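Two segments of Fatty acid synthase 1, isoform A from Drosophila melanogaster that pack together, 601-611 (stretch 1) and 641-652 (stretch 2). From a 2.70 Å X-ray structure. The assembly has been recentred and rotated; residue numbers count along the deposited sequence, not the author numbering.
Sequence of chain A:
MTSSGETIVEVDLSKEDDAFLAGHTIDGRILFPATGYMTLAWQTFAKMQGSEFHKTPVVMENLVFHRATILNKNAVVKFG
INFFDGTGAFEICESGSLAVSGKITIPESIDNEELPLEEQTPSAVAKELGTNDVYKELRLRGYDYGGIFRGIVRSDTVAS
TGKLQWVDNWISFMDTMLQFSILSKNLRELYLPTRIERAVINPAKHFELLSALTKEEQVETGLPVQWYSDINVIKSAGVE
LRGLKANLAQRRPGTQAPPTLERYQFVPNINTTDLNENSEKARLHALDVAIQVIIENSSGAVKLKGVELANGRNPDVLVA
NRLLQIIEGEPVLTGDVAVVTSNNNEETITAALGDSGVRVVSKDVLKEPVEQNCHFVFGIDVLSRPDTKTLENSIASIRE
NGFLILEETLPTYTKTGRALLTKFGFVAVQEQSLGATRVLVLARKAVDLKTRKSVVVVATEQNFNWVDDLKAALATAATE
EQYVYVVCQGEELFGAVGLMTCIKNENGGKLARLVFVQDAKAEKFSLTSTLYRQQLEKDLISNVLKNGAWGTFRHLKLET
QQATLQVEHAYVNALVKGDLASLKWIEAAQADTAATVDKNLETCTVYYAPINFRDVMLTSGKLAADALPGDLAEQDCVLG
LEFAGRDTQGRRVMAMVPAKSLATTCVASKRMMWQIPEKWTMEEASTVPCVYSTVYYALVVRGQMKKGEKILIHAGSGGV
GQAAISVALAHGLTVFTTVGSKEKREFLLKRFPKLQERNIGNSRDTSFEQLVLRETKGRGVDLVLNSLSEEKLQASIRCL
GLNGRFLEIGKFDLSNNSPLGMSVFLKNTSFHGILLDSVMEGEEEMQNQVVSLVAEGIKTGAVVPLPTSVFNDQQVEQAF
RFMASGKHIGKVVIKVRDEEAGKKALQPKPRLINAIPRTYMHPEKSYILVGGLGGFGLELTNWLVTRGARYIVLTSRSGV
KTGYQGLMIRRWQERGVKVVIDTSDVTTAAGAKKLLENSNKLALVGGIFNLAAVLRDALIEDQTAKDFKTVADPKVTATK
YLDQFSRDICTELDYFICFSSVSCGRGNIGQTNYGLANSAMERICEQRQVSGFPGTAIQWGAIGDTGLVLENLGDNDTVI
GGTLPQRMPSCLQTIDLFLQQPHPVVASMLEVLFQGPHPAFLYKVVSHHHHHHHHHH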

# COMPACT_ATOMS: atom_id res chain seq x y z
N LEU A 601 24.21 -29.18 18.41
CA LEU A 601 22.98 -29.90 18.11
C LEU A 601 22.73 -31.00 19.13
O LEU A 601 23.65 -31.45 19.82
N GLU A 602 21.48 -31.44 19.23
CA GLU A 602 21.09 -32.48 20.18
C GLU A 602 19.97 -33.34 19.61
O GLU A 602 18.91 -32.83 19.24
N THR A 603 20.21 -34.64 19.54
CA THR A 603 19.20 -35.58 19.07
C THR A 603 18.26 -35.89 20.23
O THR A 603 18.69 -36.43 21.26
N CYS A 604 16.99 -35.54 20.07
CA CYS A 604 16.00 -35.73 21.13
C CYS A 604 14.97 -36.78 20.76
O CYS A 604 14.75 -37.07 19.58
N THR A 605 14.34 -37.36 21.78
CA THR A 605 13.25 -38.30 21.57
C THR A 605 11.94 -37.54 21.64
O THR A 605 11.66 -36.87 22.63
N VAL A 606 11.13 -37.64 20.59
CA VAL A 606 9.91 -36.86 20.50
C VAL A 606 8.77 -37.58 21.20
O VAL A 606 8.54 -38.77 20.99
N TYR A 607 8.06 -36.84 22.05
CA TYR A 607 6.88 -37.36 22.74
C TYR A 607 5.63 -36.67 22.22
O TYR A 607 4.63 -37.32 21.91
N TYR A 608 5.69 -35.34 22.12
CA TYR A 608 4.57 -34.55 21.65
C TYR A 608 5.00 -33.61 20.54
O TYR A 608 5.95 -32.84 20.70
N ALA A 609 4.32 -33.68 19.40
CA ALA A 609 4.61 -32.81 18.27
C ALA A 609 3.34 -32.09 17.84
O ALA A 609 2.41 -32.71 17.32
N PRO A 610 3.28 -30.77 18.09
CA PRO A 610 2.11 -30.00 17.63
C PRO A 610 2.09 -29.73 16.13
O PRO A 610 3.14 -29.64 15.50
N ILE A 611 0.89 -29.60 15.57
CA ILE A 611 0.74 -29.14 14.20
C ILE A 611 0.50 -27.64 14.22
O ILE A 611 -0.26 -27.12 15.04
N LEU A 641 7.27 -28.28 13.52
CA LEU A 641 7.98 -27.04 13.81
C LEU A 641 8.48 -26.99 15.26
O LEU A 641 9.41 -26.25 15.58
N GLU A 642 7.85 -27.77 16.12
CA GLU A 642 8.21 -27.79 17.54
C GLU A 642 7.85 -29.14 18.16
O GLU A 642 7.14 -29.94 17.55
N PHE A 643 8.34 -29.37 19.37
CA PHE A 643 8.04 -30.62 20.07
C PHE A 643 8.40 -30.54 21.55
O PHE A 643 9.23 -29.73 21.97
N ALA A 644 7.78 -31.42 22.33
CA ALA A 644 8.20 -31.68 23.70
C ALA A 644 8.65 -33.14 23.78
O ALA A 644 7.98 -34.03 23.26
N GLY A 645 9.78 -33.37 24.43
CA GLY A 645 10.34 -34.71 24.50
C GLY A 645 11.47 -34.84 25.51
O GLY A 645 11.52 -34.12 26.50
N ARG A 646 12.37 -35.78 25.23
CA ARG A 646 13.49 -36.05 26.13
C ARG A 646 14.84 -35.81 25.47
O ARG A 646 15.02 -36.02 24.27
N ASP A 647 15.79 -35.35 26.29
CA ASP A 647 17.14 -35.06 25.83
C ASP A 647 17.91 -36.36 25.61
O ASP A 647 17.44 -37.43 25.96
N THR A 648 19.10 -36.25 25.02
CA THR A 648 20.02 -37.39 24.92
C THR A 648 20.27 -38.01 26.29
O THR A 648 20.58 -39.20 26.40
N GLN A 649 20.15 -37.19 27.33
CA GLN A 649 20.41 -37.64 28.70
C GLN A 649 19.10 -37.74 29.49
O GLN A 649 19.10 -37.67 30.72
N GLY A 650 18.00 -37.92 28.77
CA GLY A 650 16.70 -38.19 29.37
C GLY A 650 16.06 -37.02 30.09
O GLY A 650 15.09 -37.19 30.83
N ARG A 651 16.61 -35.83 29.89
CA ARG A 651 16.05 -34.61 30.47
C ARG A 651 14.74 -34.22 29.78
O ARG A 651 14.59 -34.39 28.57
N ARG A 652 13.81 -33.67 30.55
CA ARG A 652 12.54 -33.20 30.00
C ARG A 652 12.72 -31.85 29.32
O ARG A 652 13.09 -30.87 29.96

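The most unusual feature of this contact is a close approach of two carboxylates: Glu602 OE2 lies 2.8 Å from Asp647 OD2 and 3.0 Å from Asp647 OD1, although both side chains are formally acidic. Glu602 (chi1 t, chi2 p) points toward the second stretch. The CA-to-CB bond of Asp647 points away, but its t rotamer brings the carboxylate back to meet Glu602. Positive charge is close by, since Arg651 NH2 forms a salt bridge with Asp647 OD2 at 2.8 Å and lies 4.2 Å from Glu602 OE2, beyond salt-bridge range. Asp647 OD2 also accepts a hydrogen bond from Gln649 N (3.0 Å) within the type I turn running from Asp647 to Gly650. Beside this cluster Thr648, in the m rotamer, places OG1 3.0 Å from both Glu602 OE2 and Thr603 O, while its backbone N makes a weak 3.5 Å hydrogen bond to Glu602 OE2.

Farther along, the strands pair antiparallel, and a beta bulge shifts the register by one between Val606 and Tyr608. Ala644 O accepts from both Tyr607 N (3.1 Å) and Tyr608 N (2.9 Å), so a single carbonyl serves two consecutive amides. Thr605 and Arg646 exchange two 2.9 Å bonds, N to O in each direction, and their side chains share a face with those of Tyr608 and Ala644. On that face Thr605 CB is 4.5 Å from Arg646 CB. Tyr608 CB is 4.3 Å from Ala644 CB; the Tyr608 ring (chi1 m) then leads away.

Gly645 leaves no room for a side chain toward the first stretch. Its CA approaches Thr605 O to 3.1 Å in a CA-H...O contact, and an ideal CB would fall only 2.0 Å from that same oxygen. The Tyr607 ring, chi1 -81°, passes nearby, with CD1 3.7 Å from Gly645 CA. Its hydroxyl reaches the extended Arg646 side chain (chi1 m, chi2 and chi3 t), where NE donates a weak 3.0 Å hydrogen bond to Tyr607 OH. Arg646 NH2 turns instead to its own stretch, donating to Gly650 O at 3.2 Å.

Phe643 (chi1 p) supplies the main apolar surface. Its CE1 is 3.8 Å from Cys604 CB, and its CB lies 4.0 Å from CG1 of Val606 (chi1 t). Cys604, an m rotamer, holds SG 5.3 Å from the Phe643 ring centroid, at the ring edge. Pro610 also points toward the second stretch, its CD 3.4 Å from Glu642 O and 3.8 Å from Glu642 CG.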

# COMPACT_ATOMS: atom_id res chain seq x y z
CB LEU A 601 23.05 -30.50 16.70
CG LEU A 601 23.35 -29.52 15.56
CD1 LEU A 601 23.58 -30.27 14.26
CD2 LEU A 601 22.22 -28.51 15.41
CB GLU A 602 20.65 -31.85 21.50
CG GLU A 602 20.40 -32.84 22.63
CD GLU A 602 21.68 -33.40 23.22
OE1 GLU A 602 22.75 -33.26 22.57
OE2 GLU A 602 21.63 -33.97 24.33
CB THR A 603 19.82 -36.88 18.53
OG1 THR A 603 20.86 -36.56 17.60
CG2 THR A 603 18.76 -37.73 17.83
CB CYS A 604 15.30 -34.40 21.43
SG CYS A 604 16.42 -33.06 21.91
CB THR A 605 13.26 -39.43 22.62
OG1 THR A 605 14.57 -39.99 22.72
CG2 THR A 605 12.26 -40.52 22.24
CB VAL A 606 9.55 -36.57 19.03
CG1 VAL A 606 8.26 -35.75 18.94
CG2 VAL A 606 10.69 -35.85 18.33
CB TYR A 607 7.00 -37.15 24.24
CG TYR A 607 7.85 -38.19 24.93
CD1 TYR A 607 9.22 -38.27 24.70
CD2 TYR A 607 7.29 -39.10 25.82
CE1 TYR A 607 10.00 -39.22 25.32
CE2 TYR A 607 8.06 -40.06 26.46
CZ TYR A 607 9.42 -40.11 26.20
OH TYR A 607 10.20 -41.06 26.82
CB TYR A 608 3.96 -33.76 22.81
CG TYR A 608 3.21 -34.65 23.79
CD1 TYR A 608 3.87 -35.27 24.84
CD2 TYR A 608 1.85 -34.88 23.64
CE1 TYR A 608 3.20 -36.08 25.72
CE2 TYR A 608 1.17 -35.69 24.52
CZ TYR A 608 1.85 -36.29 25.56
OH TYR A 608 1.17 -37.10 26.44
CB ALA A 609 5.17 -33.62 17.11
CB PRO A 610 2.23 -28.69 18.41
CG PRO A 610 3.13 -28.98 19.55
CD PRO A 610 4.09 -30.00 19.04
CB ILE A 611 -0.42 -29.86 13.48
CG1 ILE A 611 -0.25 -31.38 13.56
CG2 ILE A 611 -0.49 -29.42 12.02
CD1 ILE A 611 -1.28 -32.04 14.43
CB LEU A 641 7.06 -25.85 13.55
CG LEU A 641 6.90 -25.43 12.08
CD1 LEU A 641 5.78 -24.41 11.97
CD2 LEU A 641 8.19 -24.89 11.49
CB GLU A 642 7.49 -26.67 18.28
CG GLU A 642 5.97 -26.79 18.25
CD GLU A 642 5.26 -25.58 18.84
OE1 GLU A 642 5.77 -25.01 19.83
OE2 GLU A 642 4.19 -25.21 18.32
CB PHE A 643 8.80 -31.79 19.43
CG PHE A 643 10.29 -31.75 19.66
CD1 PHE A 643 10.84 -32.31 20.80
CD2 PHE A 643 11.13 -31.14 18.75
CE1 PHE A 643 12.21 -32.28 21.01
CE2 PHE A 643 12.50 -31.10 18.96
CZ PHE A 643 13.03 -31.67 20.09
CB ALA A 644 7.07 -31.41 24.68
CB ARG A 646 13.41 -37.49 26.64
CG ARG A 646 12.25 -37.73 27.59
CD ARG A 646 12.31 -39.10 28.23
NE ARG A 646 11.16 -39.33 29.10
CZ ARG A 646 11.06 -38.88 30.35
NH1 ARG A 646 9.97 -39.14 31.06
NH2 ARG A 646 12.04 -38.16 30.88
CB ASP A 647 17.85 -34.17 26.86
CG ASP A 647 19.19 -33.66 26.38
OD1 ASP A 647 19.21 -32.66 25.63
OD2 ASP A 647 20.22 -34.26 26.74
CB THR A 648 21.36 -36.97 24.28
OG1 THR A 648 21.15 -36.56 22.93
CG2 THR A 648 22.37 -38.11 24.30
CB GLN A 649 21.39 -36.68 29.38
CG GLN A 649 22.09 -37.28 30.60
CD GLN A 649 23.08 -36.32 31.24
OE1 GLN A 649 24.19 -36.72 31.60
NE2 GLN A 649 22.68 -35.06 31.38
CB ARG A 651 17.07 -33.48 30.37
CG ARG A 651 18.24 -33.65 31.33
CD ARG A 651 19.29 -32.58 31.12
NE ARG A 651 20.01 -32.79 29.86
CZ ARG A 651 20.85 -31.92 29.31
NH1 ARG A 651 21.08 -30.75 29.90
NH2 ARG A 651 21.45 -32.22 28.17
CB ARG A 652 11.47 -33.10 31.10
CG ARG A 652 10.74 -34.42 31.35
CD ARG A 652 10.01 -34.46 32.69
NE ARG A 652 8.94 -33.46 32.79
CZ ARG A 652 9.02 -32.33 33.50
NH1 ARG A 652 10.11 -32.03 34.19
NH2 ARG A 652 7.99 -31.50 33.52